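Local structure of dUTPase (Streptococcus mutans, 3H6X) at residues B[54-67]-B[117-129]. The protein probably hydrolyses dUTP to dUMP and diphosphate, as a magnesium-dependent trimeric dUTPase with a jelly-roll beta-barrel fold. Numbering follows the deposited sequence.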
ATOM      1  N   ALA B  54       5.486 -16.435  -8.704  1.00  6.09           N
ATOM      2  CA  ALA B  54       5.217 -16.848  -7.321  1.00  6.25           C
ATOM      3  C   ALA B  54       3.999 -17.747  -7.255  1.00  5.29           C
ATOM      4  O   ALA B  54       2.992 -17.440  -7.838  1.00  6.43           O
ATOM      5  CB  ALA B  54       5.001 -15.626  -6.422  1.00  5.35           C
ATOM      6  N   TYR B  55       4.114 -18.847  -6.523  1.00  4.70           N
ATOM      7  CA  TYR B  55       2.987 -19.751  -6.294  1.00  5.30           C
ATOM      8  C   TYR B  55       2.580 -19.612  -4.833  1.00  6.55           C
ATOM      9  O   TYR B  55       3.389 -19.184  -4.003  1.00  5.94           O
ATOM     10  CB  TYR B  55       3.377 -21.209  -6.630  1.00  6.74           C
ATOM     11  CG  TYR B  55       4.522 -21.741  -5.811  1.00  7.17           C
ATOM     12  CD1 TYR B  55       4.293 -22.435  -4.621  1.00  7.24           C
ATOM     13  CD2 TYR B  55       5.841 -21.552  -6.230  1.00  7.42           C
ATOM     14  CE1 TYR B  55       5.344 -22.936  -3.869  1.00  8.14           C
ATOM     15  CE2 TYR B  55       6.914 -22.033  -5.476  1.00  8.82           C
ATOM     16  CZ  TYR B  55       6.654 -22.724  -4.302  1.00 10.64           C
ATOM     17  OH  TYR B  55       7.722 -23.193  -3.548  1.00 10.28           O
HETATM   18  N   MSE B  56       1.321 -19.918  -4.527  1.00  5.88           N
HETATM   19  CA  MSE B  56       0.842 -19.812  -3.150  1.00  6.57           C
HETATM   20  C   MSE B  56      -0.417 -20.658  -3.005  1.00  7.21           C
HETATM   21  O   MSE B  56      -0.856 -21.299  -3.973  1.00  7.81           O
HETATM   22  CB  MSE B  56       0.541 -18.343  -2.820  1.00  6.10           C
HETATM   23  CG  MSE B  56      -0.476 -17.756  -3.789  1.00  6.80           C
HETATM   24 SE   MSE B  56      -0.382 -15.803  -3.928  0.89  9.73          SE
HETATM   25  CE  MSE B  56       1.333 -15.532  -3.067  1.00 24.67           C
ATOM     26  N   GLN B  57      -0.993 -20.674  -1.811  1.00  5.42           N
ATOM     27  CA  GLN B  57      -2.171 -21.514  -1.591  1.00  7.40           C
ATOM     28  C   GLN B  57      -3.433 -20.765  -1.929  1.00  8.32           C
ATOM     29  O   GLN B  57      -3.409 -19.549  -2.108  1.00  6.17           O
ATOM     30  CB  GLN B  57      -2.218 -21.982  -0.138  1.00  8.89           C
ATOM     31  CG  GLN B  57      -0.929 -22.679   0.255  1.00 10.75           C
ATOM     32  CD  GLN B  57      -1.082 -23.557   1.447  1.00 31.21           C
ATOM     33  OE1 GLN B  57      -1.813 -24.550   1.398  1.00 25.37           O
ATOM     34  NE2 GLN B  57      -0.357 -23.231   2.529  1.00 35.02           N
ATOM     35  N   VAL B  58      -4.552 -21.470  -2.006  1.00  7.09           N
ATOM     36  CA  VAL B  58      -5.821 -20.776  -2.179  1.00  7.89           C
ATOM     37  C   VAL B  58      -6.030 -19.920  -0.918  1.00  6.94           C
ATOM     38  O   VAL B  58      -5.711 -20.323   0.209  1.00  8.17           O
ATOM     39  CB  VAL B  58      -7.028 -21.723  -2.349  1.00 17.65           C
ATOM     40  CG1 VAL B  58      -6.808 -22.665  -3.467  1.00 16.05           C
ATOM     41  CG2 VAL B  58      -7.242 -22.517  -1.190  1.00 26.30           C
ATOM     42  N   GLY B  59      -6.547 -18.711  -1.119  1.00  6.96           N
ATOM     43  CA  GLY B  59      -6.778 -17.796  -0.017  1.00  6.93           C
ATOM     44  C   GLY B  59      -5.563 -16.998   0.391  1.00  7.33           C
ATOM     45  O   GLY B  59      -5.556 -16.360   1.449  1.00  7.15           O
ATOM     46  N   GLU B  60      -4.525 -17.062  -0.437  1.00  5.65           N
ATOM     47  CA  GLU B  60      -3.310 -16.274  -0.197  1.00  5.84           C
ATOM     48  C   GLU B  60      -3.075 -15.274  -1.324  1.00  5.48           C
ATOM     49  O   GLU B  60      -3.486 -15.504  -2.463  1.00  6.77           O
ATOM     50  CB  GLU B  60      -2.104 -17.197  -0.001  1.00  6.37           C
ATOM     51  CG  GLU B  60      -2.251 -18.044   1.271  1.00  7.33           C
ATOM     52  CD  GLU B  60      -1.130 -19.040   1.502  1.00  9.96           C
ATOM     53  OE1 GLU B  60      -0.205 -19.115   0.664  1.00  6.74           O
ATOM     54  OE2 GLU B  60      -1.197 -19.739   2.537  1.00  7.77           O
ATOM     55  N   VAL B  61      -2.424 -14.162  -0.981  1.00  4.74           N
ATOM     56  CA  VAL B  61      -2.023 -13.152  -1.948  1.00  4.73           C
ATOM     57  C   VAL B  61      -0.587 -12.738  -1.659  1.00  5.02           C
ATOM     58  O   VAL B  61      -0.123 -12.820  -0.521  1.00  6.23           O
ATOM     59  CB  VAL B  61      -2.979 -11.929  -1.883  1.00  6.02           C
ATOM     60  CG1 VAL B  61      -2.920 -11.292  -0.505  1.00  7.86           C
ATOM     61  CG2 VAL B  61      -2.658 -10.927  -2.984  1.00  7.08           C
ATOM     62  N   LEU B  62       0.104 -12.265  -2.697  1.00  4.99           N
ATOM     63  CA  LEU B  62       1.448 -11.726  -2.555  1.00  4.35           C
ATOM     64  C   LEU B  62       1.369 -10.239  -2.856  1.00  5.50           C
ATOM     65  O   LEU B  62       0.938  -9.854  -3.944  1.00  5.93           O
ATOM     66  CB  LEU B  62       2.397 -12.381  -3.568  1.00  5.61           C
ATOM     67  CG  LEU B  62       3.802 -11.740  -3.659  1.00  5.62           C
ATOM     68  CD1 LEU B  62       4.579 -11.883  -2.371  1.00  6.57           C
ATOM     69  CD2 LEU B  62       4.584 -12.365  -4.807  1.00  6.60           C
ATOM     70  N   TYR B  63       1.766  -9.399  -1.908  1.00  5.37           N
ATOM     71  CA  TYR B  63       1.782  -7.956  -2.139  1.00  5.27           C
ATOM     72  C   TYR B  63       3.205  -7.527  -2.407  1.00  6.20           C
ATOM     73  O   TYR B  63       4.135  -8.028  -1.765  1.00  6.87           O
ATOM     74  CB  TYR B  63       1.325  -7.211  -0.890  1.00  5.27           C
ATOM     75  CG  TYR B  63      -0.144  -7.344  -0.595  1.00  5.70           C
ATOM     76  CD1 TYR B  63      -1.087  -7.099  -1.586  1.00  7.69           C
ATOM     77  CD2 TYR B  63      -0.589  -7.703   0.663  1.00 11.88           C
ATOM     78  CE1 TYR B  63      -2.448  -7.224  -1.321  1.00  8.22           C
ATOM     79  CE2 TYR B  63      -1.946  -7.834   0.931  1.00 14.40           C
ATOM     80  CZ  TYR B  63      -2.860  -7.585  -0.070  1.00 12.00           C
ATOM     81  OH  TYR B  63      -4.211  -7.697   0.180  1.00 12.39           O
ATOM     82  N   LEU B  64       3.376  -6.608  -3.355  1.00  5.07           N
ATOM     83  CA  LEU B  64       4.697  -6.021  -3.612  1.00  5.16           C
ATOM     84  C   LEU B  64       4.692  -4.601  -3.097  1.00  6.06           C
ATOM     85  O   LEU B  64       3.838  -3.810  -3.482  1.00  5.55           O
ATOM     86  CB  LEU B  64       4.963  -5.971  -5.113  1.00  5.41           C
ATOM     87  CG  LEU B  64       4.867  -7.290  -5.872  1.00  8.90           C
ATOM     88  CD1 LEU B  64       5.214  -7.053  -7.339  1.00 11.93           C
ATOM     89  CD2 LEU B  64       5.790  -8.322  -5.226  1.00  9.50           C
ATOM     90  N   PHE B  65       5.626  -4.292  -2.202  1.00  5.87           N
ATOM     91  CA  PHE B  65       5.755  -2.943  -1.663  1.00  7.43           C
ATOM     92  C   PHE B  65       7.053  -2.319  -2.109  1.00  7.84           C
ATOM     93  O   PHE B  65       8.051  -3.002  -2.356  1.00  6.91           O
ATOM     94  CB  PHE B  65       5.724  -2.946  -0.121  1.00  7.07           C
ATOM     95  CG  PHE B  65       4.469  -3.529   0.456  1.00  8.19           C
ATOM     96  CD1 PHE B  65       3.276  -2.823   0.419  1.00  8.93           C
ATOM     97  CD2 PHE B  65       4.486  -4.785   1.036  1.00  7.15           C
ATOM     98  CE1 PHE B  65       2.109  -3.374   0.954  1.00  8.90           C
ATOM     99  CE2 PHE B  65       3.337  -5.336   1.567  1.00  7.20           C
ATOM    100  CZ  PHE B  65       2.147  -4.622   1.538  1.00  7.11           C
ATOM    101  N   ASP B  66       7.042  -0.997  -2.193  1.00  8.13           N
ATOM    102  CA  ASP B  66       8.245  -0.251  -2.499  1.00  8.01           C
ATOM    103  C   ASP B  66       9.285  -0.521  -1.408  1.00  9.16           C
ATOM    104  O   ASP B  66       8.948  -0.826  -0.264  1.00  7.47           O
ATOM    105  CB  ASP B  66       7.917   1.247  -2.451  1.00  8.74           C
ATOM    106  CG  ASP B  66       8.457   2.000  -3.639  1.00 11.26           C
ATOM    107  OD1 ASP B  66       9.412   1.506  -4.290  1.00 15.12           O
ATOM    108  OD2 ASP B  66       7.897   3.063  -3.950  1.00 10.81           O
ATOM    109  N   ARG B  67      10.551  -0.422  -1.764  1.00 10.74           N
ATOM    110  CA  ARG B  67      11.602  -0.380  -0.746  1.00 11.41           C
ATOM    111  C   ARG B  67      11.695   1.041  -0.238  1.00  9.67           C
ATOM    112  O   ARG B  67      11.551   1.986  -1.009  1.00 10.99           O
ATOM    113  CB  ARG B  67      12.942  -0.798  -1.340  1.00 12.92           C
ATOM    114  CG  ARG B  67      13.000  -2.240  -1.826  1.00 16.45           C
ATOM    115  CD  ARG B  67      14.429  -2.642  -2.108  1.00 21.76           C
ATOM    116  NE  ARG B  67      15.195  -2.830  -0.881  1.00 23.94           N
ATOM    117  CZ  ARG B  67      16.453  -2.439  -0.713  1.00 29.92           C
ATOM    118  NH1 ARG B  67      17.101  -1.818  -1.699  1.00 38.05           N
ATOM    119  NH2 ARG B  67      17.060  -2.652   0.437  1.00 24.60           N
ATOM    120  N   GLU B 117      19.959  -5.547  -8.544  1.00 10.12           N
ATOM    121  CA  GLU B 117      19.594  -4.544  -7.542  1.00 10.64           C
ATOM    122  C   GLU B 117      18.223  -4.867  -6.961  1.00  9.37           C
ATOM    123  O   GLU B 117      17.314  -5.250  -7.695  1.00 10.59           O
ATOM    124  CB  GLU B 117      19.565  -3.134  -8.143  1.00 14.46           C
ATOM    125  CG  GLU B 117      20.933  -2.488  -8.301  1.00 23.68           C
ATOM    126  CD  GLU B 117      20.864  -1.057  -8.835  1.00 26.50           C
ATOM    127  OE1 GLU B 117      19.776  -0.586  -9.204  1.00 29.08           O
ATOM    128  OE2 GLU B 117      21.914  -0.393  -8.878  1.00 44.07           O
ATOM    129  N   ARG B 118      18.067  -4.719  -5.647  1.00  8.30           N
ATOM    130  CA  ARG B 118      16.766  -4.978  -5.033  1.00  8.12           C
ATOM    131  C   ARG B 118      15.805  -3.839  -5.353  1.00  9.96           C
ATOM    132  O   ARG B 118      16.175  -2.670  -5.307  1.00 11.95           O
ATOM    133  CB  ARG B 118      16.927  -5.172  -3.522  1.00  9.51           C
ATOM    134  CG  ARG B 118      17.767  -6.395  -3.193  1.00  9.43           C
ATOM    135  CD  ARG B 118      17.946  -6.542  -1.695  1.00 13.35           C
ATOM    136  NE  ARG B 118      18.914  -5.582  -1.169  1.00 14.15           N
ATOM    137  CZ  ARG B 118      19.106  -5.378   0.129  1.00 19.73           C
ATOM    138  NH1 ARG B 118      18.407  -6.079   1.019  1.00 14.21           N
ATOM    139  NH2 ARG B 118      20.003  -4.480   0.528  1.00 13.06           N
ATOM    140  N   VAL B 119      14.572  -4.176  -5.686  1.00  6.60           N
ATOM    141  CA  VAL B 119      13.648  -3.167  -6.217  1.00  7.76           C
ATOM    142  C   VAL B 119      12.319  -3.098  -5.457  1.00  8.15           C
ATOM    143  O   VAL B 119      11.807  -2.010  -5.212  1.00  7.16           O
ATOM    144  CB  VAL B 119      13.426  -3.329  -7.753  1.00  7.51           C
ATOM    145  CG1 VAL B 119      12.733  -4.669  -8.087  1.00  8.65           C
ATOM    146  CG2 VAL B 119      12.637  -2.134  -8.310  1.00  9.37           C
ATOM    147  N   VAL B 120      11.763  -4.247  -5.074  1.00  6.00           N
ATOM    148  CA  VAL B 120      10.549  -4.223  -4.266  1.00  5.16           C
ATOM    149  C   VAL B 120      10.617  -5.334  -3.225  1.00  6.80           C
ATOM    150  O   VAL B 120      11.473  -6.207  -3.320  1.00  7.90           O
ATOM    151  CB  VAL B 120       9.243  -4.393  -5.096  1.00  6.27           C
ATOM    152  CG1 VAL B 120       9.011  -3.188  -6.014  1.00  8.12           C
ATOM    153  CG2 VAL B 120       9.292  -5.679  -5.887  1.00  7.01           C
ATOM    154  N   GLN B 121       9.767  -5.275  -2.203  1.00  6.43           N
ATOM    155  CA  GLN B 121       9.686  -6.386  -1.257  1.00  6.15           C
ATOM    156  C   GLN B 121       8.326  -7.065  -1.343  1.00  7.15           C
ATOM    157  O   GLN B 121       7.299  -6.406  -1.447  1.00 10.12           O
ATOM    158  CB  GLN B 121       9.952  -5.916   0.160  1.00  8.57           C
ATOM    159  CG  GLN B 121       9.064  -4.810   0.640  1.00  8.51           C
ATOM    160  CD  GLN B 121       9.586  -4.195   1.942  1.00 14.21           C
ATOM    161  OE1 GLN B 121       9.932  -4.913   2.859  1.00 14.80           O
ATOM    162  NE2 GLN B 121       9.646  -2.871   2.009  1.00 11.96           N
ATOM    163  N   GLY B 122       8.325  -8.391  -1.322  1.00  5.92           N
ATOM    164  CA  GLY B 122       7.079  -9.128  -1.435  1.00  5.73           C
ATOM    165  C   GLY B 122       6.699  -9.782  -0.111  1.00  6.76           C
ATOM    166  O   GLY B 122       7.535 -10.408   0.540  1.00  7.28           O
ATOM    167  N   VAL B 123       5.432  -9.642   0.272  1.00  5.44           N
ATOM    168  CA  VAL B 123       4.916 -10.232   1.503  1.00  4.58           C
ATOM    169  C   VAL B 123       3.714 -11.121   1.178  1.00  5.58           C
ATOM    170  O   VAL B 123       2.787 -10.687   0.503  1.00  6.55           O
ATOM    171  CB  VAL B 123       4.480  -9.144   2.512  1.00  4.36           C
ATOM    172  CG1 VAL B 123       4.020  -9.794   3.823  1.00  6.09           C
ATOM    173  CG2 VAL B 123       5.620  -8.142   2.766  1.00  5.46           C
ATOM    174  N   PHE B 124       3.733 -12.365   1.652  1.00  5.24           N
ATOM    175  CA  PHE B 124       2.614 -13.288   1.456  1.00  5.45           C
ATOM    176  C   PHE B 124       1.647 -13.183   2.625  1.00  5.60           C
ATOM    177  O   PHE B 124       2.091 -13.192   3.781  1.00  6.84           O
ATOM    178  CB  PHE B 124       3.136 -14.728   1.420  1.00  5.45           C
ATOM    179  CG  PHE B 124       3.958 -15.066   0.193  1.00  5.91           C
ATOM    180  CD1 PHE B 124       3.351 -15.614  -0.933  1.00  6.78           C
ATOM    181  CD2 PHE B 124       5.324 -14.857   0.180  1.00  5.96           C
ATOM    182  CE1 PHE B 124       4.094 -15.948  -2.038  1.00  5.55           C
ATOM    183  CE2 PHE B 124       6.085 -15.201  -0.924  1.00  7.07           C
ATOM    184  CZ  PHE B 124       5.471 -15.740  -2.041  1.00  6.37           C
HETATM  185  N   MSE B 125       0.346 -13.113   2.337  1.00  6.05           N
HETATM  186  CA  MSE B 125      -0.652 -12.899   3.396  1.00  6.19           C
HETATM  187  C   MSE B 125      -1.950 -13.626   3.039  1.00  5.98           C
HETATM  188  O   MSE B 125      -2.190 -13.913   1.874  1.00  6.66           O
HETATM  189  CB  MSE B 125      -0.941 -11.402   3.582  1.00  9.12           C
HETATM  190  CG  MSE B 125       0.287 -10.593   3.967  1.00 11.36           C
HETATM  191 SE   MSE B 125      -0.222  -8.747   4.262  0.70 22.14          SE
HETATM  192  CE  MSE B 125      -0.761  -8.823   6.059  1.00 29.21           C
ATOM    193  N   PRO B 126      -2.793 -13.897   4.048  1.00  7.17           N
ATOM    194  CA  PRO B 126      -4.121 -14.478   3.798  1.00  6.90           C
ATOM    195  C   PRO B 126      -5.121 -13.393   3.399  1.00  8.93           C
ATOM    196  O   PRO B 126      -4.995 -12.227   3.803  1.00  9.00           O
ATOM    197  CB  PRO B 126      -4.522 -15.030   5.173  1.00  9.40           C
ATOM    198  CG  PRO B 126      -3.852 -14.083   6.136  1.00  9.70           C
ATOM    199  CD  PRO B 126      -2.517 -13.746   5.492  1.00  9.02           C
ATOM    200  N   PHE B 127      -6.108 -13.769   2.601  1.00  5.87           N
ATOM    201  CA  PHE B 127      -7.244 -12.882   2.334  1.00  6.26           C
ATOM    202  C   PHE B 127      -8.557 -13.641   2.515  1.00  6.70           C
ATOM    203  O   PHE B 127      -8.564 -14.869   2.587  1.00  7.44           O
ATOM    204  CB  PHE B 127      -7.170 -12.255   0.938  1.00  6.24           C
ATOM    205  CG  PHE B 127      -7.441 -13.214  -0.190  1.00  6.24           C
ATOM    206  CD1 PHE B 127      -6.394 -13.863  -0.819  1.00  8.39           C
ATOM    207  CD2 PHE B 127      -8.739 -13.439  -0.644  1.00  6.77           C
ATOM    208  CE1 PHE B 127      -6.614 -14.726  -1.864  1.00  8.46           C
ATOM    209  CE2 PHE B 127      -8.976 -14.317  -1.714  1.00 10.38           C
ATOM    210  CZ  PHE B 127      -7.896 -14.962  -2.319  1.00  8.24           C
ATOM    211  N   LEU B 128      -9.666 -12.902   2.547  1.00  6.09           N
ATOM    212  CA  LEU B 128     -10.959 -13.443   2.933  1.00  6.16           C
ATOM    213  C   LEU B 128     -12.005 -13.176   1.844  1.00  7.10           C
ATOM    214  O   LEU B 128     -11.912 -12.196   1.103  1.00  8.40           O
ATOM    215  CB  LEU B 128     -11.422 -12.783   4.242  1.00  7.49           C
ATOM    216  CG  LEU B 128     -10.489 -12.954   5.445  1.00  8.54           C
ATOM    217  CD1 LEU B 128     -10.853 -11.987   6.601  1.00  8.92           C
ATOM    218  CD2 LEU B 128     -10.513 -14.411   5.918  1.00 12.08           C
ATOM    219  N   LEU B 129     -13.008 -14.055   1.763  1.00  6.37           N
ATOM    220  CA  LEU B 129     -14.011 -13.981   0.705  1.00  8.24           C
ATOM    221  C   LEU B 129     -15.339 -13.397   1.183  1.00  7.56           C
ATOM    222  O   LEU B 129     -15.740 -13.576   2.333  1.00  9.40           O
ATOM    223  CB  LEU B 129     -14.299 -15.377   0.155  1.00  8.01           C
ATOM    224  CG  LEU B 129     -13.109 -16.090  -0.477  1.00 10.98           C
ATOM    225  CD1 LEU B 129     -13.554 -17.470  -0.921  1.00 15.58           C
ATOM    226  CD2 LEU B 129     -12.586 -15.286  -1.683  1.00 12.48           C
TER
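L62 and F124 face each other across two antiparallel strands, 60-66 and 118-126, the central pair of a four-stranded sheet in the dUTPase jelly roll. Hydrogen-bonded pairs V61-M125, Y63-V123 and F65-Q121 set the register, each closed by two backbone bonds, among them F65 N to Q121 O at 2.8 Å. The tight part is the middle. On the face shared by L62, L64 and F124, L62 CD1 sits over the centre of the F124 ring, 3.8 Å from the centroid and 6° off the normal. CG of L62 lies anti to its backbone N (chi1 171°), which brings that methyl back across the partner strand, also over G122, where no side chain intervenes. F7 of strand 6-9 meets both L62 and F124, extending this apolar layer.

The other face, carrying Y63, F65, V123 and M125, looks onto the neighbouring subunits. Here the selenium of M125 lies in the plane of the Y63 ring, 3.8 Å from Y63 CD2, an edge-on Met-aromatic contact, while V123 CG2 meets the rim of F65. The Y63 ring meets F65 of a second subunit, and the F65 ring meets Y63 of a third, so this face contributes to the trimer.

The solvent side is the end with R67 and R118, both partly exposed. R67 NH2 lies above the centre of the R118 guanidinium, 3.4 Å from R118 CZ; the salt bridge from R118 NH1 to E23 probably eases the like charges. At the opposite end, the type II turn Q57-E60 brings G59 CA over the F127 ring, a CH-pi contact 4.0 Å from the centroid, and F127 N donates to G59 O. Past the last regular pair, Q121 supplies a side-chain bond: NE2 donates to D66 O at 3.1 Å, with that oxygen only 2° out of the Q121 amide plane.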